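Local coordinates for protein allantoicase (Saccharomyces cerevisiae, PDB 1O59) that hydrolyses allantoate to (S)-ureidoglycolate and urea, a step of allantoin degradation that lets yeast use purines as a secondary nitrogen source, at residues A[37-41]-A[60-64]; A[126-132]-A[174-180]. All blocks are in the same frame, centred on the assembly; numbering follows the deposited sequence.

Interaction 1 of 2, residues A[37-41]-A[60-64]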
ATOM      1  N   VAL A  37      -1.357   1.766  -4.688  1.00 60.53           N
ATOM      2  CA  VAL A  37      -2.177   2.954  -4.774  1.00 60.85           C
ATOM      3  C   VAL A  37      -3.646   2.634  -5.066  1.00 60.94           C
ATOM      4  O   VAL A  37      -4.474   3.543  -5.031  1.00 60.91           O
ATOM      5  CB  VAL A  37      -1.643   3.938  -5.837  1.00 60.99           C
ATOM      6  CG1 VAL A  37      -0.253   4.465  -5.454  1.00 60.40           C
ATOM      7  CG2 VAL A  37      -1.630   3.278  -7.239  1.00 62.11           C
ATOM      8  N   ILE A  38      -3.950   1.366  -5.389  1.00 61.12           N
ATOM      9  CA  ILE A  38      -5.331   0.919  -5.615  1.00 61.41           C
ATOM     10  C   ILE A  38      -5.916   0.083  -4.482  1.00 61.63           C
ATOM     11  O   ILE A  38      -7.091  -0.299  -4.556  1.00 61.74           O
ATOM     12  CB  ILE A  38      -5.488   0.139  -6.935  1.00 61.29           C
ATOM     13  CG1 ILE A  38      -4.700  -1.177  -6.901  1.00 62.15           C
ATOM     14  CG2 ILE A  38      -5.060   1.017  -8.086  1.00 63.28           C
ATOM     15  CD1 ILE A  38      -4.755  -1.976  -8.179  1.00 61.00           C
ATOM     16  N   GLY A  39      -5.111  -0.210  -3.458  1.00 61.65           N
ATOM     17  CA  GLY A  39      -5.595  -0.941  -2.285  1.00 61.21           C
ATOM     18  C   GLY A  39      -6.747  -0.202  -1.626  1.00 60.98           C
ATOM     19  O   GLY A  39      -6.686   1.016  -1.485  1.00 60.37           O
ATOM     20  N   SER A  40      -7.782  -0.949  -1.227  1.00 60.83           N
ATOM     21  CA  SER A  40      -8.925  -0.399  -0.500  1.00 60.81           C
ATOM     22  C   SER A  40      -8.562   0.250   0.834  1.00 61.04           C
ATOM     23  O   SER A  40      -9.276   1.131   1.322  1.00 60.85           O
ATOM     24  CB  SER A  40      -9.938  -1.492  -0.235  1.00 60.58           C
ATOM     25  OG  SER A  40      -9.398  -2.460   0.623  1.00 60.40           O
ATOM     26  N   LYS A  41      -7.461  -0.202   1.418  1.00 61.82           N
ATOM     27  CA  LYS A  41      -7.004   0.287   2.718  1.00 62.37           C
ATOM     28  C   LYS A  41      -6.428   1.695   2.691  1.00 62.78           C
ATOM     29  O   LYS A  41      -6.261   2.276   3.767  1.00 62.64           O
ATOM     30  CB  LYS A  41      -5.987  -0.658   3.353  1.00 62.15           C
ATOM     31  CG  LYS A  41      -4.596  -0.656   2.724  1.00 62.06           C
ATOM     32  CD  LYS A  41      -3.748  -1.699   3.458  1.00 62.48           C
ATOM     33  CE  LYS A  41      -2.296  -1.658   3.106  1.00 63.60           C
ATOM     34  NZ  LYS A  41      -1.601  -2.748   3.873  1.00 63.75           N
ATOM     35  N   LEU A  60     -10.546  -7.804  -5.528  1.00 61.07           N
ATOM     36  CA  LEU A  60      -9.182  -7.621  -6.067  1.00 59.96           C
ATOM     37  C   LEU A  60      -8.303  -6.730  -5.239  1.00 59.39           C
ATOM     38  O   LEU A  60      -7.091  -6.937  -5.224  1.00 58.89           O
ATOM     39  CB  LEU A  60      -9.233  -7.007  -7.459  1.00 59.55           C
ATOM     40  CG  LEU A  60      -9.898  -7.811  -8.559  1.00 60.24           C
ATOM     41  CD1 LEU A  60     -10.107  -6.956  -9.787  1.00 60.91           C
ATOM     42  CD2 LEU A  60      -9.061  -9.009  -8.915  1.00 61.56           C
ATOM     43  N   ILE A  61      -8.896  -5.722  -4.586  1.00 59.55           N
ATOM     44  CA  ILE A  61      -8.111  -4.690  -3.868  1.00 59.75           C
ATOM     45  C   ILE A  61      -8.149  -4.789  -2.350  1.00 60.60           C
ATOM     46  O   ILE A  61      -7.606  -3.896  -1.646  1.00 60.59           O
ATOM     47  CB  ILE A  61      -8.505  -3.262  -4.277  1.00 59.55           C
ATOM     48  CG1 ILE A  61      -9.990  -2.994  -4.059  1.00 59.78           C
ATOM     49  CG2 ILE A  61      -8.168  -2.999  -5.738  1.00 59.99           C
ATOM     50  CD1 ILE A  61     -10.344  -1.506  -4.250  1.00 60.27           C
ATOM     51  N   GLN A  62      -8.754  -5.872  -1.838  1.00 60.74           N
ATOM     52  CA  GLN A  62      -8.843  -6.056  -0.388  1.00 61.14           C
ATOM     53  C   GLN A  62      -7.450  -6.297   0.221  1.00 62.23           C
ATOM     54  O   GLN A  62      -6.592  -6.932  -0.372  1.00 61.94           O
ATOM     55  CB  GLN A  62      -9.839  -7.185  -0.008  1.00 60.31           C
ATOM     56  CG  GLN A  62     -11.272  -6.895  -0.465  1.00 59.79           C
ATOM     57  CD  GLN A  62     -11.799  -5.522   0.055  1.00 61.44           C
ATOM     58  OE1 GLN A  62     -11.810  -5.274   1.282  1.00 62.02           O
ATOM     59  NE2 GLN A  62     -12.195  -4.634  -0.869  1.00 59.01           N
ATOM     60  N   PRO A  63      -7.245  -5.798   1.424  1.00 63.54           N
ATOM     61  CA  PRO A  63      -5.949  -5.910   2.102  1.00 64.37           C
ATOM     62  C   PRO A  63      -5.516  -7.329   2.491  1.00 65.03           C
ATOM     63  O   PRO A  63      -4.316  -7.590   2.679  1.00 64.68           O
ATOM     64  CB  PRO A  63      -6.153  -5.075   3.367  1.00 64.40           C
ATOM     65  CG  PRO A  63      -7.603  -4.925   3.525  1.00 63.64           C
ATOM     66  CD  PRO A  63      -8.244  -5.080   2.226  1.00 63.05           C
ATOM     67  N   THR A  64      -6.489  -8.216   2.623  1.00 65.61           N
ATOM     68  CA  THR A  64      -6.261  -9.573   3.095  1.00 66.87           C
ATOM     69  C   THR A  64      -5.620 -10.419   2.006  1.00 67.37           C
ATOM     70  O   THR A  64      -5.701 -10.110   0.815  1.00 67.38           O
ATOM     71  CB  THR A  64      -7.603 -10.203   3.448  1.00 66.94           C
ATOM     72  OG1 THR A  64      -8.530  -9.929   2.393  1.00 68.35           O
ATOM     73  CG2 THR A  64      -8.262  -9.511   4.615  1.00 67.55           C
TER
HETATM   74  O   HOH W   1      -5.937  -2.864   0.502  1.00 32.57           O
HETATM   75  O   HOH W   2      -2.293  -5.606   2.038  1.00 53.58           O

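Interaction 2 of 2, residues A[126-132]-A[174-180]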
ATOM      1  N   SER A 126      -3.475  -7.161 -19.214  1.00 57.87           N
ATOM      2  CA  SER A 126      -2.761  -5.917 -19.489  1.00 57.99           C
ATOM      3  C   SER A 126      -3.333  -4.828 -18.551  1.00 58.16           C
ATOM      4  O   SER A 126      -4.417  -4.989 -17.963  1.00 56.68           O
ATOM      5  CB  SER A 126      -2.779  -5.535 -20.990  1.00 57.84           C
ATOM      6  OG  SER A 126      -4.037  -5.069 -21.456  1.00 56.81           O
ATOM      7  N   ILE A 127      -2.549  -3.758 -18.380  1.00 58.62           N
ATOM      8  CA  ILE A 127      -2.945  -2.630 -17.561  1.00 58.72           C
ATOM      9  C   ILE A 127      -2.776  -1.307 -18.292  1.00 58.50           C
ATOM     10  O   ILE A 127      -1.756  -1.043 -18.937  1.00 58.01           O
ATOM     11  CB  ILE A 127      -2.164  -2.615 -16.246  1.00 59.08           C
ATOM     12  CG1 ILE A 127      -2.201  -4.003 -15.580  1.00 59.53           C
ATOM     13  CG2 ILE A 127      -2.768  -1.576 -15.278  1.00 60.52           C
ATOM     14  CD1 ILE A 127      -1.188  -4.173 -14.435  1.00 59.69           C
ATOM     15  N   GLU A 128      -3.824  -0.490 -18.177  1.00 59.34           N
ATOM     16  CA  GLU A 128      -3.861   0.885 -18.689  1.00 59.00           C
ATOM     17  C   GLU A 128      -4.148   1.824 -17.538  1.00 58.40           C
ATOM     18  O   GLU A 128      -4.594   1.394 -16.454  1.00 57.43           O
ATOM     19  CB  GLU A 128      -4.946   1.028 -19.730  1.00 58.96           C
ATOM     20  CG  GLU A 128      -4.908  -0.054 -20.806  1.00 60.42           C
ATOM     21  CD  GLU A 128      -5.870   0.191 -21.965  1.00 60.80           C
ATOM     22  OE1 GLU A 128      -6.789   1.016 -21.844  1.00 64.06           O
ATOM     23  OE2 GLU A 128      -5.720  -0.474 -23.014  1.00 65.09           O
ATOM     24  N   ALA A 129      -3.854   3.103 -17.761  1.00 58.33           N
ATOM     25  CA  ALA A 129      -4.093   4.131 -16.749  1.00 58.08           C
ATOM     26  C   ALA A 129      -4.554   5.422 -17.379  1.00 57.99           C
ATOM     27  O   ALA A 129      -4.356   5.662 -18.555  1.00 56.41           O
ATOM     28  CB  ALA A 129      -2.843   4.371 -15.913  1.00 58.46           C
ATOM     29  N   LEU A 130      -5.212   6.244 -16.579  1.00 58.95           N
ATOM     30  CA  LEU A 130      -5.466   7.618 -16.982  1.00 59.73           C
ATOM     31  C   LEU A 130      -5.379   8.649 -15.848  1.00 60.32           C
ATOM     32  O   LEU A 130      -5.395   8.329 -14.652  1.00 60.27           O
ATOM     33  CB  LEU A 130      -6.795   7.731 -17.758  1.00 60.05           C
ATOM     34  CG  LEU A 130      -8.213   7.680 -17.158  1.00 59.89           C
ATOM     35  CD1 LEU A 130      -8.546   8.851 -16.188  1.00 60.22           C
ATOM     36  CD2 LEU A 130      -9.203   7.680 -18.333  1.00 59.29           C
ATOM     37  N   TYR A 131      -5.286   9.893 -16.278  1.00 61.03           N
ATOM     38  CA  TYR A 131      -5.213  11.035 -15.410  1.00 62.42           C
ATOM     39  C   TYR A 131      -6.495  11.860 -15.543  1.00 64.03           C
ATOM     40  O   TYR A 131      -6.763  12.442 -16.596  1.00 63.87           O
ATOM     41  CB  TYR A 131      -4.020  11.910 -15.783  1.00 61.74           C
ATOM     42  CG  TYR A 131      -3.874  13.044 -14.836  1.00 60.91           C
ATOM     43  CD1 TYR A 131      -3.371  12.822 -13.571  1.00 61.38           C
ATOM     44  CD2 TYR A 131      -4.268  14.333 -15.176  1.00 61.15           C
ATOM     45  CE1 TYR A 131      -3.248  13.840 -12.661  1.00 61.27           C
ATOM     46  CE2 TYR A 131      -4.139  15.374 -14.266  1.00 61.34           C
ATOM     47  CZ  TYR A 131      -3.630  15.106 -13.003  1.00 61.07           C
ATOM     48  OH  TYR A 131      -3.463  16.080 -12.057  1.00 61.78           O
ATOM     49  N   ASP A 132      -7.265  11.911 -14.458  1.00 66.41           N
ATOM     50  CA  ASP A 132      -8.500  12.677 -14.408  1.00 68.24           C
ATOM     51  C   ASP A 132      -8.468  13.695 -13.273  1.00 70.24           C
ATOM     52  O   ASP A 132      -7.999  13.416 -12.179  1.00 70.33           O
ATOM     53  CB  ASP A 132      -9.670  11.730 -14.262  1.00 68.35           C
ATOM     54  CG  ASP A 132     -10.967  12.439 -14.057  1.00 67.87           C
ATOM     55  OD1 ASP A 132     -11.294  13.342 -14.853  1.00 64.65           O
ATOM     56  OD2 ASP A 132     -11.728  12.138 -13.108  1.00 69.89           O
ATOM     57  N   PHE A 174      -0.890   9.414 -12.989  1.00 59.87           N
ATOM     58  CA  PHE A 174      -2.236   8.890 -13.234  1.00 58.70           C
ATOM     59  C   PHE A 174      -3.064   8.840 -11.945  1.00 58.25           C
ATOM     60  O   PHE A 174      -2.509   8.901 -10.849  1.00 57.10           O
ATOM     61  CB  PHE A 174      -2.138   7.483 -13.834  1.00 58.39           C
ATOM     62  CG  PHE A 174      -1.356   7.426 -15.114  1.00 57.61           C
ATOM     63  CD1 PHE A 174      -1.921   7.857 -16.292  1.00 57.12           C
ATOM     64  CD2 PHE A 174      -0.044   6.980 -15.139  1.00 57.76           C
ATOM     65  CE1 PHE A 174      -1.217   7.822 -17.466  1.00 56.05           C
ATOM     66  CE2 PHE A 174       0.657   6.950 -16.339  1.00 55.25           C
ATOM     67  CZ  PHE A 174       0.058   7.360 -17.485  1.00 56.05           C
ATOM     68  N   THR A 175      -4.385   8.710 -12.117  1.00 57.95           N
ATOM     69  CA  THR A 175      -5.383   8.714 -11.029  1.00 58.02           C
ATOM     70  C   THR A 175      -6.284   7.479 -11.002  1.00 58.32           C
ATOM     71  O   THR A 175      -6.898   7.192  -9.981  1.00 59.51           O
ATOM     72  CB  THR A 175      -6.340   9.908 -11.188  1.00 57.50           C
ATOM     73  OG1 THR A 175      -6.992   9.807 -12.458  1.00 59.06           O
ATOM     74  CG2 THR A 175      -5.628  11.275 -11.228  1.00 55.65           C
ATOM     75  N   HIS A 176      -6.410   6.811 -12.146  1.00 58.35           N
ATOM     76  CA  HIS A 176      -7.301   5.677 -12.364  1.00 57.84           C
ATOM     77  C   HIS A 176      -6.554   4.557 -13.118  1.00 57.66           C
ATOM     78  O   HIS A 176      -5.726   4.831 -13.969  1.00 56.88           O
ATOM     79  CB  HIS A 176      -8.480   6.093 -13.242  1.00 57.73           C
ATOM     80  CG  HIS A 176      -9.481   6.969 -12.561  1.00 57.18           C
ATOM     81  ND1 HIS A 176      -9.247   8.301 -12.298  1.00 54.50           N
ATOM     82  CD2 HIS A 176     -10.740   6.711 -12.130  1.00 55.93           C
ATOM     83  CE1 HIS A 176     -10.311   8.821 -11.716  1.00 56.31           C
ATOM     84  NE2 HIS A 176     -11.233   7.878 -11.605  1.00 56.53           N
ATOM     85  N   ILE A 177      -6.907   3.309 -12.820  1.00 57.72           N
ATOM     86  CA  ILE A 177      -6.299   2.131 -13.428  1.00 57.75           C
ATOM     87  C   ILE A 177      -7.371   1.281 -14.080  1.00 57.43           C
ATOM     88  O   ILE A 177      -8.462   1.144 -13.540  1.00 56.75           O
ATOM     89  CB  ILE A 177      -5.548   1.298 -12.322  1.00 58.11           C
ATOM     90  CG1 ILE A 177      -4.415   2.147 -11.693  1.00 57.42           C
ATOM     91  CG2 ILE A 177      -5.038  -0.052 -12.879  1.00 57.98           C
ATOM     92  CD1 ILE A 177      -3.450   2.697 -12.679  1.00 56.42           C
ATOM     93  N   LYS A 178      -7.035   0.727 -15.241  1.00 57.70           N
ATOM     94  CA  LYS A 178      -7.866  -0.260 -15.937  1.00 57.09           C
ATOM     95  C   LYS A 178      -7.108  -1.572 -16.033  1.00 58.12           C
ATOM     96  O   LYS A 178      -6.010  -1.656 -16.608  1.00 58.10           O
ATOM     97  CB  LYS A 178      -8.254   0.195 -17.356  1.00 56.84           C
ATOM     98  CG  LYS A 178      -9.521  -0.489 -17.890  1.00 56.19           C
ATOM     99  CD  LYS A 178      -9.620  -0.562 -19.401  1.00 55.23           C
ATOM    100  CE  LYS A 178      -9.615   0.782 -20.052  1.00 53.38           C
ATOM    101  NZ  LYS A 178      -9.853   0.720 -21.504  1.00 49.14           N
ATOM    102  N   LEU A 179      -7.714  -2.603 -15.473  1.00 58.92           N
ATOM    103  CA  LEU A 179      -7.198  -3.953 -15.589  1.00 59.23           C
ATOM    104  C   LEU A 179      -7.981  -4.661 -16.672  1.00 58.20           C
ATOM    105  O   LEU A 179      -9.201  -4.659 -16.664  1.00 57.70           O
ATOM    106  CB  LEU A 179      -7.352  -4.662 -14.245  1.00 59.57           C
ATOM    107  CG  LEU A 179      -7.131  -6.172 -14.184  1.00 60.72           C
ATOM    108  CD1 LEU A 179      -5.692  -6.533 -14.422  1.00 60.08           C
ATOM    109  CD2 LEU A 179      -7.615  -6.630 -12.803  1.00 61.43           C
ATOM    110  N   LYS A 180      -7.267  -5.246 -17.620  1.00 58.20           N
ATOM    111  CA  LYS A 180      -7.881  -6.011 -18.697  1.00 57.35           C
ATOM    112  C   LYS A 180      -7.473  -7.480 -18.544  1.00 57.06           C
ATOM    113  O   LYS A 180      -6.304  -7.782 -18.383  1.00 57.82           O
ATOM    114  CB  LYS A 180      -7.404  -5.498 -20.059  1.00 57.62           C
ATOM    115  CG  LYS A 180      -7.706  -4.042 -20.404  1.00 56.74           C
ATOM    116  CD  LYS A 180      -7.512  -3.850 -21.931  1.00 58.47           C
ATOM    117  CE  LYS A 180      -8.027  -2.492 -22.441  1.00 60.00           C
ATOM    118  NZ  LYS A 180      -7.623  -2.192 -23.881  1.00 57.89           N
TER

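Interaction 1 of 2, residues A[37-41]-A[60-64]
Two loops of the first beta-sandwich meet here: 37-41 lies in the loop between strands 35-36 and 45-49, whereas residues 60-64 belong to the long connection from strand 45-49 to strand 83-84. Neither segment forms a regular helix or strand; 283 Å² is buried between them, centred on the carbonyl of Ile61. A nearly straight hydrogen bond runs from Ser40 N to Ile61 O (3.0 Å, 173° at the hydrogen). It forms where the chains come close, the CA atoms of Gly39 and Ile61 being 4.8 Å apart; Gly39 CA itself lies 3.6 Å from Ile61 O. Water adds two bridges. Water 1 donates to Ile61 O (2.9 Å) and accepts from Lys41 N (3.2 Å), giving that carbonyl a further partner; water 2 donates to Pro63 O (2.9 Å) and accepts a weak bond from Lys41 NZ (3.5 Å). The stronger partners of this ammonium group are Asn232 and Asp231, in the second allantoicase repeat, so Lys41 ties the loop pair to the other half of the chain. Apolar packing completes the contact. The CA-to-CB bond of Ile61 points toward 37-41, and Ile61 CG2 lies 4.1 Å from Ile38 CG1 and Ile61 CD1 4.0 Å from Ser40 CB. Leu60 reaches Ile187 of strand 186-196. At the more exposed end, Pro63 CB touches Lys41 CD at 4.1 Å, while Pro63 CD sits 3.3 Å from Ser40 OG.

Interaction 2 of 2, residues A[126-132]-A[174-180]
A classic beta bulge ends this antiparallel pair: Thr175 and His176 both face Leu130, whose carbonyl O accepts from Thr175 N (2.8 Å) and His176 N (3.1 Å). Leu130 N returns a bond to His176 O (3.0 Å), and Asp132 N donates to Thr175 OG1 (2.9 Å) just past the strand end. From the bulge inward the ladder is regular, with reciprocal bonds at Glu128-Lys178 and Ser126-Lys180 and strand axes 158° apart. These are two of the inner strands of a five-stranded jelly-roll-like sheet. Ile127, Ala129, Ile177 and Leu179 share the face turned to strand 186-196 of the opposing sheet; Ile127 CG2 meets Ile177 CG2 at 3.6 Å, and Ala129 CB lies over the face of the Phe174 ring, 3.8 Å from its centroid, as a CH-pi contact. On the other face Glu128 bridges two lysines, OE1 to Lys178 NZ (3.1 Å) and OE2 to Lys180 NZ (2.7 Å). Lys178 has further partners in Glu141 and, by cation-pi, Trp146. One face thus belongs to the hydrophobic sandwich interior, whereas the other pairs its charges within a salt-bridge network.

Interaction 1 closes before interaction 2 opens along the chain, and their centres lie about 15 Å apart in the same beta-sandwich. Interaction 2 pairs strands 124-130 and 176-182 of the five-stranded sheet; the centre of interaction 1 is about 8 Å from the centre of the chain, that of interaction 2 about 17 Å. The two meet directly through apolar packing: Ile38 CG2 is 3.8 Å from Ile177 CG1, and Leu60 CD1 is 3.9 Å from Leu179 CD2. Strand 186-196 of the opposing sheet also touches both, with Phe190 and Leu192 packing on Ile38 and Ile177. Loops and strands therefore share one continuous hydrophobic interior in the first beta-sandwich.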